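Long-range contacts in Fe2OG dioxygenase domain-containing protein (Pseudomonas putida, PDB 4J25), which probably acts as an iron- and 2-oxoglutarate-dependent prolyl 4-hydroxylase, here holding manganese and the 2-oxoglutarate analogue N-oxalylglycine in its active site: residues L55-C63 against A160-W168; W168-F179 against V203-R214. One frame throughout, in Å; residues are numbered along the deposited sequence.

Contact 1 sets helix 53-67 against the end of strand 156-163 and the loop that leaves it; contact 2 begins within that loop, at Trp168, and pairs strand 176-179 with strand 205-207. They follow one another along the chain, sharing Trp168, with centres about 15 Å apart. Strand 156-163 lies in the five-stranded sheet of the double-stranded beta-helix, strands 176-179 and 205-207 in the three-stranded one, and N-oxalylglycine touches both contacts. The contacts also touch directly: Tyr163 packs on Leu176 and Arg214, and Glu166 O probably accepts from Arg212 NH1. In contact 1 the helix covers the outer side of the larger sheet, while Tyr163 faces the pocket; contact 2 builds one wall of the active site.

Contact 1 (L55-C63 against A160-W168); sequences LVRALAAEC and AVLYLNEGW. With OGA (N-oxalylglycine), chain J.
Glu166 OE1 lies over the start of the Arg57 side chain, 3.7 Å from Arg57 CG. The Glu166 chain folds back at chi2 (-63°) and crosses Arg57 at about a right angle. At 4.2 Å from OE1, Arg57 NE contributes only charge attraction, since the oxygen sits well out of the guanidinium plane; the firmer partner of Arg57 is Asp54, which takes NH1 in a salt bridge. Away from this exposed pair the contact is apolar and buried. Leu164 brings both methyls to the helix: CD2 meets Leu59 CB at 3.8 Å and Val56 CG1 at 4.0 Å, while CD1 reaches Cys63 CB at 4.1 Å. With Leu164 CG anti to the carbonyl carbon (chi1 -59°), the side chain runs across the helix rather than along it. Helix 53-67 here packs on the outer face of the larger sheet of a double-stranded beta-helix, the jellyroll core of 2-oxoglutarate oxygenases. Leu59 CD1 meets Leu162 CD2 at 3.7 Å, and Phe134 of strand 129-137 also touches Leu59, Cys63 and Leu164. Ala60 is small enough for the backbone to come close, its CB 3.7 Å from Leu164 O. Tyr163 CB leads away from the helix, toward the N-oxalylglycine pocket.

Contact 2 (W168-F179 against V203-R214); sequences WQPHDGGQLRMF and VPHEVLPAGRER. With MN (manganese (II) ion), chain I; OGA (N-oxalylglycine), chain J.
Leu176 CD1 nestles against His205, 3.7 Å from its CD2 and oblique to the ring, and beside Val207 CG2. That valine methyl lies 3.6 Å from C4 of N-oxalylglycine, and Met178 CB packs on Val203 CG1. Leu176, Met178, His205 and Val207 share the inner face of the antiparallel pairing. His205 NE2 binds manganese at 2.1 Å; its ND1 donates to Val203 O almost in the ring plane, fixing the ring's rotation. Arg214, extended from CG to NE, lays its guanidinium under Val207 CG1. NE gives Gly174 O a 2.7 Å bond in the carbonyl plane, on a lone pair, while NH1 and NH2 reach ligand O4 and O3 at 2.9 and 3.1 Å. With a leucine here, the ligand carboxylate would probably lose its charged mate and Gly174 O its guanidinium donor. At the outer end, Arg212 CD makes a CH-pi contact over a Trp168 face, and Trp168 CE3 sits over the guanidinium centre, 3.5 Å from Arg212 CZ. Arg212 NH1 donates to Glu166 O; NH2 makes a long 3.7 Å salt bridge to Asp172 OD2. With His146 and Asp148 this is the facial triad and 2-oxoglutarate pocket of the Fe(II) oxygenase jellyroll.

Contact 1 (L55-C63 against A160-W168)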
loop_
_atom_site.group_PDB
_atom_site.type_symbol
_atom_site.label_atom_id
_atom_site.label_comp_id
_atom_site.label_asym_id
_atom_site.label_seq_id
_atom_site.Cartn_x
_atom_site.Cartn_y
_atom_site.Cartn_z
ATOM N N LEU A 55 -12.332 -2.577 10.430
ATOM C CA LEU A 55 -10.916 -2.967 10.434
ATOM C C LEU A 55 -10.042 -1.776 10.025
ATOM O O LEU A 55 -9.035 -1.494 10.660
ATOM C CB LEU A 55 -10.677 -4.156 9.481
ATOM C CG LEU A 55 -9.227 -4.617 9.276
ATOM C CD1 LEU A 55 -8.491 -4.846 10.583
ATOM C CD2 LEU A 55 -9.193 -5.892 8.430
ATOM N N VAL A 56 -10.455 -1.064 8.977
ATOM C CA VAL A 56 -9.765 0.153 8.558
ATOM C C VAL A 56 -9.682 1.180 9.690
ATOM O O VAL A 56 -8.653 1.844 9.861
ATOM C CB VAL A 56 -10.443 0.801 7.332
ATOM C CG1 VAL A 56 -9.768 2.125 6.979
ATOM C CG2 VAL A 56 -10.400 -0.149 6.131
ATOM N N ARG A 57 -10.764 1.325 10.457
ATOM C CA ARG A 57 -10.750 2.246 11.598
ATOM C C ARG A 57 -9.786 1.790 12.674
ATOM O O ARG A 57 -9.090 2.612 13.269
ATOM C CB ARG A 57 -12.141 2.424 12.206
ATOM C CG ARG A 57 -13.065 3.233 11.341
ATOM C CD ARG A 57 -14.287 3.704 12.114
ATOM N NE ARG A 57 -15.396 3.940 11.205
ATOM C CZ ARG A 57 -16.220 2.994 10.767
ATOM N NH1 ARG A 57 -16.070 1.738 11.172
ATOM N NH2 ARG A 57 -17.202 3.302 9.927
ATOM N N ALA A 58 -9.738 0.480 12.907
ATOM C CA ALA A 58 -8.813 -0.097 13.882
ATOM C C ALA A 58 -7.352 0.096 13.447
ATOM O O ALA A 58 -6.455 0.282 14.283
ATOM C CB ALA A 58 -9.122 -1.569 14.074
ATOM N N LEU A 59 -7.114 0.042 12.138
ATOM C CA LEU A 59 -5.791 0.306 11.576
ATOM C C LEU A 59 -5.433 1.775 11.717
ATOM O O LEU A 59 -4.309 2.100 12.054
ATOM C CB LEU A 59 -5.738 -0.124 10.102
ATOM C CG LEU A 59 -5.720 -1.638 9.885
ATOM C CD1 LEU A 59 -5.875 -2.019 8.421
ATOM C CD2 LEU A 59 -4.440 -2.240 10.448
ATOM N N ALA A 60 -6.391 2.662 11.451
ATOM C CA ALA A 60 -6.183 4.086 11.690
ATOM C C ALA A 60 -5.793 4.319 13.149
ATOM O O ALA A 60 -4.891 5.100 13.445
ATOM C CB ALA A 60 -7.435 4.885 11.329
ATOM N N ALA A 61 -6.451 3.607 14.057
ATOM C CA ALA A 61 -6.182 3.750 15.483
ATOM C C ALA A 61 -4.768 3.296 15.844
ATOM O O ALA A 61 -4.095 3.932 16.664
ATOM C CB ALA A 61 -7.226 2.964 16.319
ATOM N N GLU A 62 -4.326 2.194 15.248
ATOM C CA GLU A 62 -2.980 1.684 15.495
ATOM C C GLU A 62 -1.938 2.615 14.892
ATOM O O GLU A 62 -0.855 2.791 15.438
ATOM C CB GLU A 62 -2.844 0.285 14.911
ATOM C CG GLU A 62 -1.496 -0.364 15.114
ATOM C CD GLU A 62 -1.166 -0.634 16.574
ATOM O OE1 GLU A 62 -2.064 -0.479 17.427
ATOM O OE2 GLU A 62 -0.005 -0.997 16.866
ATOM N N CYS A 63 -2.272 3.211 13.752
ATOM C CA CYS A 63 -1.385 4.169 13.103
ATOM C C CYS A 63 -1.140 5.334 14.052
ATOM O O CYS A 63 -0.002 5.716 14.273
ATOM C CB CYS A 63 -1.991 4.661 11.782
ATOM S SG CYS A 63 -0.951 5.835 10.849
ATOM N N ALA A 160 2.459 -1.513 -2.116
ATOM C CA ALA A 160 1.063 -1.516 -1.733
ATOM C C ALA A 160 0.873 -0.529 -0.588
ATOM O O ALA A 160 1.594 -0.566 0.417
ATOM C CB ALA A 160 0.621 -2.915 -1.331
ATOM N N VAL A 161 -0.084 0.367 -0.768
ATOM C CA VAL A 161 -0.408 1.375 0.221
ATOM C C VAL A 161 -1.889 1.276 0.538
ATOM O O VAL A 161 -2.720 1.306 -0.378
ATOM C CB VAL A 161 -0.171 2.793 -0.316
ATOM C CG1 VAL A 161 -0.195 3.795 0.843
ATOM C CG2 VAL A 161 1.110 2.874 -1.056
ATOM N N LEU A 162 -2.217 1.164 1.826
ATOM C CA LEU A 162 -3.605 1.201 2.271
ATOM C C LEU A 162 -3.864 2.549 2.947
ATOM O O LEU A 162 -3.119 2.954 3.842
ATOM C CB LEU A 162 -3.914 0.038 3.232
ATOM C CG LEU A 162 -5.360 0.029 3.782
ATOM C CD1 LEU A 162 -6.369 -0.349 2.726
ATOM C CD2 LEU A 162 -5.466 -0.920 4.951
ATOM N N TYR A 163 -4.889 3.272 2.502
ATOM C CA TYR A 163 -5.200 4.563 3.125
ATOM C C TYR A 163 -6.263 4.414 4.221
ATOM O O TYR A 163 -7.065 3.484 4.210
ATOM C CB TYR A 163 -5.568 5.627 2.073
ATOM C CG TYR A 163 -4.438 5.838 1.084
ATOM C CD1 TYR A 163 -3.274 6.480 1.463
ATOM C CD2 TYR A 163 -4.521 5.360 -0.211
ATOM C CE1 TYR A 163 -2.223 6.645 0.574
ATOM C CE2 TYR A 163 -3.475 5.527 -1.102
ATOM C CZ TYR A 163 -2.338 6.180 -0.701
ATOM O OH TYR A 163 -1.293 6.342 -1.576
ATOM N N LEU A 164 -6.240 5.335 5.176
ATOM C CA LEU A 164 -6.921 5.146 6.450
ATOM C C LEU A 164 -7.756 6.350 6.880
ATOM O O LEU A 164 -8.214 6.413 8.018
ATOM C CB LEU A 164 -5.879 4.892 7.526
ATOM C CG LEU A 164 -4.976 3.676 7.302
ATOM C CD1 LEU A 164 -3.927 3.595 8.386
ATOM C CD2 LEU A 164 -5.808 2.406 7.249
ATOM N N ASN A 165 -7.957 7.310 5.983
ATOM C CA ASN A 165 -8.536 8.583 6.409
ATOM C C ASN A 165 -10.022 8.721 6.123
ATOM O O ASN A 165 -10.455 8.731 4.968
ATOM C CB ASN A 165 -7.784 9.727 5.763
ATOM C CG ASN A 165 -6.297 9.572 5.895
ATOM O OD1 ASN A 165 -5.735 9.722 6.983
ATOM N ND2 ASN A 165 -5.638 9.270 4.778
ATOM N N GLU A 166 -10.793 8.856 7.196
ATOM C CA GLU A 166 -12.226 9.035 7.093
ATOM C C GLU A 166 -12.544 10.463 6.670
ATOM O O GLU A 166 -11.868 11.402 7.088
ATOM C CB GLU A 166 -12.882 8.737 8.443
ATOM C CG GLU A 166 -12.582 7.332 8.977
ATOM C CD GLU A 166 -13.132 6.246 8.078
ATOM O OE1 GLU A 166 -12.663 5.078 8.166
ATOM O OE2 GLU A 166 -14.037 6.569 7.278
ATOM N N GLY A 167 -13.556 10.611 5.822
ATOM C CA GLY A 167 -14.108 11.917 5.489
ATOM C C GLY A 167 -13.189 12.844 4.715
ATOM O O GLY A 167 -13.292 14.069 4.842
ATOM N N TRP A 168 -12.292 12.270 3.917
ATOM C CA TRP A 168 -11.347 13.060 3.137
ATOM C C TRP A 168 -12.083 13.826 2.055
ATOM O O TRP A 168 -13.033 13.315 1.470
ATOM C CB TRP A 168 -10.297 12.155 2.485
ATOM C CG TRP A 168 -9.055 12.901 2.150
ATOM C CD1 TRP A 168 -8.752 13.501 0.961
ATOM C CD2 TRP A 168 -7.948 13.148 3.019
ATOM N NE1 TRP A 168 -7.529 14.107 1.044
ATOM C CE2 TRP A 168 -7.013 13.906 2.298
ATOM C CE3 TRP A 168 -7.662 12.810 4.343
ATOM C CZ2 TRP A 168 -5.807 14.326 2.851
ATOM C CZ3 TRP A 168 -6.460 13.232 4.894
ATOM C CH2 TRP A 168 -5.550 13.977 4.150
HETATM C C1 OGA J . 6.298 5.523 0.005
HETATM C C2 OGA J . 5.201 6.229 -0.730
HETATM C C4 OGA J . 2.887 7.085 -0.832
HETATM C C5 OGA J . 1.629 7.208 -0.041
HETATM O O1 OGA J . 6.149 5.341 1.247
HETATM O O2 OGA J . 7.338 5.102 -0.616
HETATM O "O2'" OGA J . 5.396 6.628 -1.869
HETATM O O3 OGA J . 0.528 7.265 -0.643
HETATM N N1 OGA J . 3.916 6.425 -0.100
HETATM O O4 OGA J . 1.658 7.253 1.217
#

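Contact 2 (W168-F179 against V203-R214)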
loop_
_atom_site.group_PDB
_atom_site.type_symbol
_atom_site.label_atom_id
_atom_site.label_comp_id
_atom_site.label_asym_id
_atom_site.label_seq_id
_atom_site.Cartn_x
_atom_site.Cartn_y
_atom_site.Cartn_z
ATOM N N TRP A 168 -12.292 12.270 3.917
ATOM C CA TRP A 168 -11.347 13.060 3.137
ATOM C C TRP A 168 -12.083 13.826 2.055
ATOM O O TRP A 168 -13.033 13.315 1.470
ATOM C CB TRP A 168 -10.297 12.155 2.485
ATOM C CG TRP A 168 -9.055 12.901 2.150
ATOM C CD1 TRP A 168 -8.752 13.501 0.961
ATOM C CD2 TRP A 168 -7.948 13.148 3.019
ATOM N NE1 TRP A 168 -7.529 14.107 1.044
ATOM C CE2 TRP A 168 -7.013 13.906 2.298
ATOM C CE3 TRP A 168 -7.662 12.810 4.343
ATOM C CZ2 TRP A 168 -5.807 14.326 2.851
ATOM C CZ3 TRP A 168 -6.460 13.232 4.894
ATOM C CH2 TRP A 168 -5.550 13.977 4.150
ATOM N N GLN A 169 -11.660 15.058 1.798
ATOM C CA GLN A 169 -12.272 15.852 0.740
ATOM C C GLN A 169 -11.140 16.363 -0.128
ATOM O O GLN A 169 -9.998 16.408 0.332
ATOM C CB GLN A 169 -13.087 17.024 1.306
ATOM C CG GLN A 169 -14.247 16.635 2.242
ATOM C CD GLN A 169 -15.385 15.911 1.533
ATOM O OE1 GLN A 169 -15.925 16.392 0.526
ATOM N NE2 GLN A 169 -15.759 14.744 2.062
ATOM N N PRO A 170 -11.449 16.753 -1.378
ATOM C CA PRO A 170 -10.457 17.215 -2.355
ATOM C C PRO A 170 -9.749 18.489 -1.918
ATOM O O PRO A 170 -8.634 18.752 -2.355
ATOM C CB PRO A 170 -11.300 17.499 -3.601
ATOM C CG PRO A 170 -12.566 16.743 -3.395
ATOM C CD PRO A 170 -12.812 16.800 -1.932
ATOM N N HIS A 171 -10.407 19.281 -1.077
ATOM C CA HIS A 171 -9.796 20.495 -0.539
ATOM C C HIS A 171 -8.620 20.127 0.362
ATOM O O HIS A 171 -7.767 20.964 0.668
ATOM C CB HIS A 171 -10.832 21.301 0.250
ATOM C CG HIS A 171 -12.222 21.156 -0.285
ATOM N ND1 HIS A 171 -13.124 20.253 0.233
ATOM C CD2 HIS A 171 -12.849 21.765 -1.320
ATOM C CE1 HIS A 171 -14.256 20.324 -0.447
ATOM N NE2 HIS A 171 -14.115 21.236 -1.394
ATOM N N ASP A 172 -8.571 18.858 0.771
ATOM C CA ASP A 172 -7.558 18.406 1.707
ATOM C C ASP A 172 -6.238 18.093 1.025
ATOM O O ASP A 172 -5.200 18.016 1.683
ATOM C CB ASP A 172 -8.061 17.189 2.488
ATOM C CG ASP A 172 -9.168 17.546 3.467
ATOM O OD1 ASP A 172 -9.079 18.638 4.069
ATOM O OD2 ASP A 172 -10.120 16.749 3.635
ATOM N N GLY A 173 -6.263 17.932 -0.292
ATOM C CA GLY A 173 -5.056 17.585 -1.026
ATOM C C GLY A 173 -4.556 16.200 -0.645
ATOM O O GLY A 173 -5.342 15.278 -0.437
ATOM N N GLY A 174 -3.237 16.054 -0.576
ATOM C CA GLY A 174 -2.630 14.811 -0.136
ATOM C C GLY A 174 -2.746 13.620 -1.072
ATOM O O GLY A 174 -2.551 12.489 -0.643
ATOM N N GLN A 175 -3.056 13.843 -2.345
ATOM C CA GLN A 175 -3.191 12.722 -3.258
ATOM C C GLN A 175 -1.839 12.065 -3.512
ATOM O O GLN A 175 -0.798 12.729 -3.505
ATOM C CB GLN A 175 -3.804 13.144 -4.598
ATOM C CG GLN A 175 -3.015 14.210 -5.363
ATOM C CD GLN A 175 -3.573 15.609 -5.144
ATOM O OE1 GLN A 175 -3.424 16.190 -4.065
ATOM N NE2 GLN A 175 -4.243 16.143 -6.158
ATOM N N LEU A 176 -1.866 10.753 -3.695
ATOM C CA LEU A 176 -0.759 10.068 -4.351
ATOM C C LEU A 176 -0.911 10.353 -5.852
ATOM O O LEU A 176 -1.977 10.127 -6.411
ATOM C CB LEU A 176 -0.829 8.564 -4.109
ATOM C CG LEU A 176 0.220 7.690 -4.813
ATOM C CD1 LEU A 176 1.583 7.914 -4.189
ATOM C CD2 LEU A 176 -0.160 6.214 -4.754
ATOM N N ARG A 177 0.135 10.874 -6.481
ATOM C CA ARG A 177 0.135 11.082 -7.936
ATOM C C ARG A 177 1.081 10.096 -8.621
ATOM O O ARG A 177 2.271 10.106 -8.359
ATOM C CB ARG A 177 0.536 12.517 -8.273
ATOM C CG ARG A 177 0.617 12.790 -9.773
ATOM C CD ARG A 177 0.658 14.265 -10.075
ATOM N NE ARG A 177 -0.610 14.924 -9.772
ATOM C CZ ARG A 177 -0.782 16.241 -9.740
ATOM N NH1 ARG A 177 0.234 17.059 -9.973
ATOM N NH2 ARG A 177 -1.972 16.745 -9.473
ATOM N N MET A 178 0.522 9.263 -9.501
ATOM C CA MET A 178 1.241 8.197 -10.169
ATOM C C MET A 178 1.465 8.553 -11.627
ATOM O O MET A 178 0.544 8.983 -12.319
ATOM C CB MET A 178 0.429 6.907 -10.104
ATOM C CG MET A 178 0.015 6.526 -8.691
ATOM S SD MET A 178 -1.293 5.294 -8.687
ATOM C CE MET A 178 -0.348 3.847 -9.104
ATOM N N PHE A 179 2.698 8.380 -12.073
ATOM C CA PHE A 179 3.071 8.683 -13.438
ATOM C C PHE A 179 3.108 7.408 -14.230
ATOM O O PHE A 179 3.996 6.563 -14.070
ATOM C CB PHE A 179 4.385 9.452 -13.449
ATOM C CG PHE A 179 4.293 10.739 -12.694
ATOM C CD1 PHE A 179 3.817 11.882 -13.308
ATOM C CD2 PHE A 179 4.608 10.795 -11.357
ATOM C CE1 PHE A 179 3.683 13.063 -12.596
ATOM C CE2 PHE A 179 4.484 11.983 -10.646
ATOM C CZ PHE A 179 4.016 13.113 -11.270
ATOM N N VAL A 203 6.634 2.478 -11.631
ATOM C CA VAL A 203 5.746 3.631 -11.507
ATOM C C VAL A 203 6.304 4.717 -10.601
ATOM O O VAL A 203 6.254 4.594 -9.372
ATOM C CB VAL A 203 4.379 3.223 -10.979
ATOM C CG1 VAL A 203 3.468 4.452 -10.876
ATOM C CG2 VAL A 203 3.773 2.191 -11.880
ATOM N N PRO A 204 6.837 5.792 -11.206
ATOM C CA PRO A 204 7.242 6.926 -10.383
ATOM C C PRO A 204 6.009 7.505 -9.731
ATOM O O PRO A 204 4.924 7.424 -10.316
ATOM C CB PRO A 204 7.834 7.908 -11.394
ATOM C CG PRO A 204 8.116 7.107 -12.604
ATOM C CD PRO A 204 7.084 6.044 -12.639
ATOM N N HIS A 205 6.147 8.061 -8.538
ATOM C CA HIS A 205 4.981 8.605 -7.845
ATOM C C HIS A 205 5.417 9.622 -6.809
ATOM O O HIS A 205 6.589 9.705 -6.464
ATOM C CB HIS A 205 4.142 7.500 -7.199
ATOM C CG HIS A 205 4.903 6.645 -6.231
ATOM N ND1 HIS A 205 5.718 5.614 -6.644
ATOM C CD2 HIS A 205 4.965 6.653 -4.878
ATOM C CE1 HIS A 205 6.268 5.037 -5.590
ATOM N NE2 HIS A 205 5.819 5.634 -4.504
ATOM N N GLU A 206 4.470 10.423 -6.347
ATOM C CA GLU A 206 4.756 11.439 -5.354
ATOM C C GLU A 206 3.514 11.662 -4.511
ATOM O O GLU A 206 2.428 11.189 -4.851
ATOM C CB GLU A 206 5.187 12.742 -6.034
ATOM C CG GLU A 206 4.091 13.389 -6.819
ATOM C CD GLU A 206 4.547 14.596 -7.597
ATOM O OE1 GLU A 206 3.713 15.190 -8.304
ATOM O OE2 GLU A 206 5.740 14.947 -7.529
ATOM N N VAL A 207 3.682 12.366 -3.399
ATOM C CA VAL A 207 2.562 12.734 -2.542
ATOM C C VAL A 207 2.502 14.242 -2.445
ATOM O O VAL A 207 3.470 14.879 -2.048
ATOM C CB VAL A 207 2.701 12.157 -1.133
ATOM C CG1 VAL A 207 1.523 12.634 -0.216
ATOM C CG2 VAL A 207 2.786 10.641 -1.192
ATOM N N LEU A 208 1.364 14.815 -2.824
ATOM C CA LEU A 208 1.175 16.259 -2.738
ATOM C C LEU A 208 0.806 16.643 -1.297
ATOM O O LEU A 208 0.239 15.838 -0.565
ATOM C CB LEU A 208 0.094 16.722 -3.713
ATOM C CG LEU A 208 0.379 16.556 -5.209
ATOM C CD1 LEU A 208 -0.557 17.435 -6.034
ATOM C CD2 LEU A 208 1.799 16.905 -5.514
ATOM N N PRO A 209 1.172 17.862 -0.871
ATOM C CA PRO A 209 0.905 18.186 0.533
ATOM C C PRO A 209 -0.590 18.167 0.849
ATOM O O PRO A 209 -1.416 18.444 -0.031
ATOM C CB PRO A 209 1.497 19.593 0.703
ATOM C CG PRO A 209 1.774 20.093 -0.664
ATOM C CD PRO A 209 1.909 18.925 -1.569
ATOM N N ALA A 210 -0.924 17.803 2.083
ATOM C CA ALA A 210 -2.307 17.812 2.535
ATOM C C ALA A 210 -2.494 18.928 3.539
ATOM O O ALA A 210 -1.526 19.427 4.107
ATOM C CB ALA A 210 -2.667 16.488 3.175
ATOM N N GLY A 211 -3.745 19.302 3.766
ATOM C CA GLY A 211 -4.062 20.326 4.739
ATOM C C GLY A 211 -4.420 19.728 6.082
ATOM O O GLY A 211 -4.725 20.458 7.013
ATOM N N ARG A 212 -4.402 18.401 6.185
ATOM C CA ARG A 212 -4.712 17.736 7.446
ATOM C C ARG A 212 -3.912 16.441 7.553
ATOM O O ARG A 212 -3.397 15.947 6.563
ATOM C CB ARG A 212 -6.212 17.451 7.567
ATOM C CG ARG A 212 -6.779 16.665 6.398
ATOM C CD ARG A 212 -8.236 16.226 6.616
ATOM N NE ARG A 212 -8.337 14.947 7.326
ATOM C CZ ARG A 212 -9.324 14.061 7.174
ATOM N NH1 ARG A 212 -9.313 12.929 7.868
ATOM N NH2 ARG A 212 -10.320 14.289 6.329
ATOM N N GLU A 213 -3.788 15.914 8.763
ATOM C CA GLU A 213 -2.994 14.713 8.983
ATOM C C GLU A 213 -3.408 13.621 8.020
ATOM O O GLU A 213 -4.592 13.324 7.864
ATOM C CB GLU A 213 -3.183 14.193 10.401
ATOM C CG GLU A 213 -2.655 15.093 11.475
ATOM C CD GLU A 213 -2.966 14.542 12.843
ATOM O OE1 GLU A 213 -3.180 13.308 12.951
ATOM O OE2 GLU A 213 -3.013 15.336 13.803
ATOM N N ARG A 214 -2.432 13.017 7.369
ATOM C CA ARG A 214 -2.727 12.002 6.380
ATOM C C ARG A 214 -2.150 10.663 6.814
ATOM O O ARG A 214 -0.954 10.521 6.963
ATOM C CB ARG A 214 -2.166 12.432 5.038
ATOM C CG ARG A 214 -2.394 11.483 3.897
ATOM C CD ARG A 214 -1.336 11.801 2.890
ATOM N NE ARG A 214 -1.537 11.243 1.565
ATOM C CZ ARG A 214 -0.933 10.147 1.097
ATOM N NH1 ARG A 214 -0.129 9.413 1.866
ATOM N NH2 ARG A 214 -1.165 9.764 -0.144
HETATM MN MN MN I . 6.876 5.388 -2.710
HETATM C C1 OGA J . 6.298 5.523 0.005
HETATM C C2 OGA J . 5.201 6.229 -0.730
HETATM C C4 OGA J . 2.887 7.085 -0.832
HETATM C C5 OGA J . 1.629 7.208 -0.041
HETATM O O1 OGA J . 6.149 5.341 1.247
HETATM O O2 OGA J . 7.338 5.102 -0.616
HETATM O "O2'" OGA J . 5.396 6.628 -1.869
HETATM O O3 OGA J . 0.528 7.265 -0.643
HETATM N N1 OGA J . 3.916 6.425 -0.100
HETATM O O4 OGA J . 1.658 7.253 1.217
HETATM O O HOH W 1 3.090 16.925 -10.046
HETATM O O HOH W 2 5.368 3.797 -2.211
#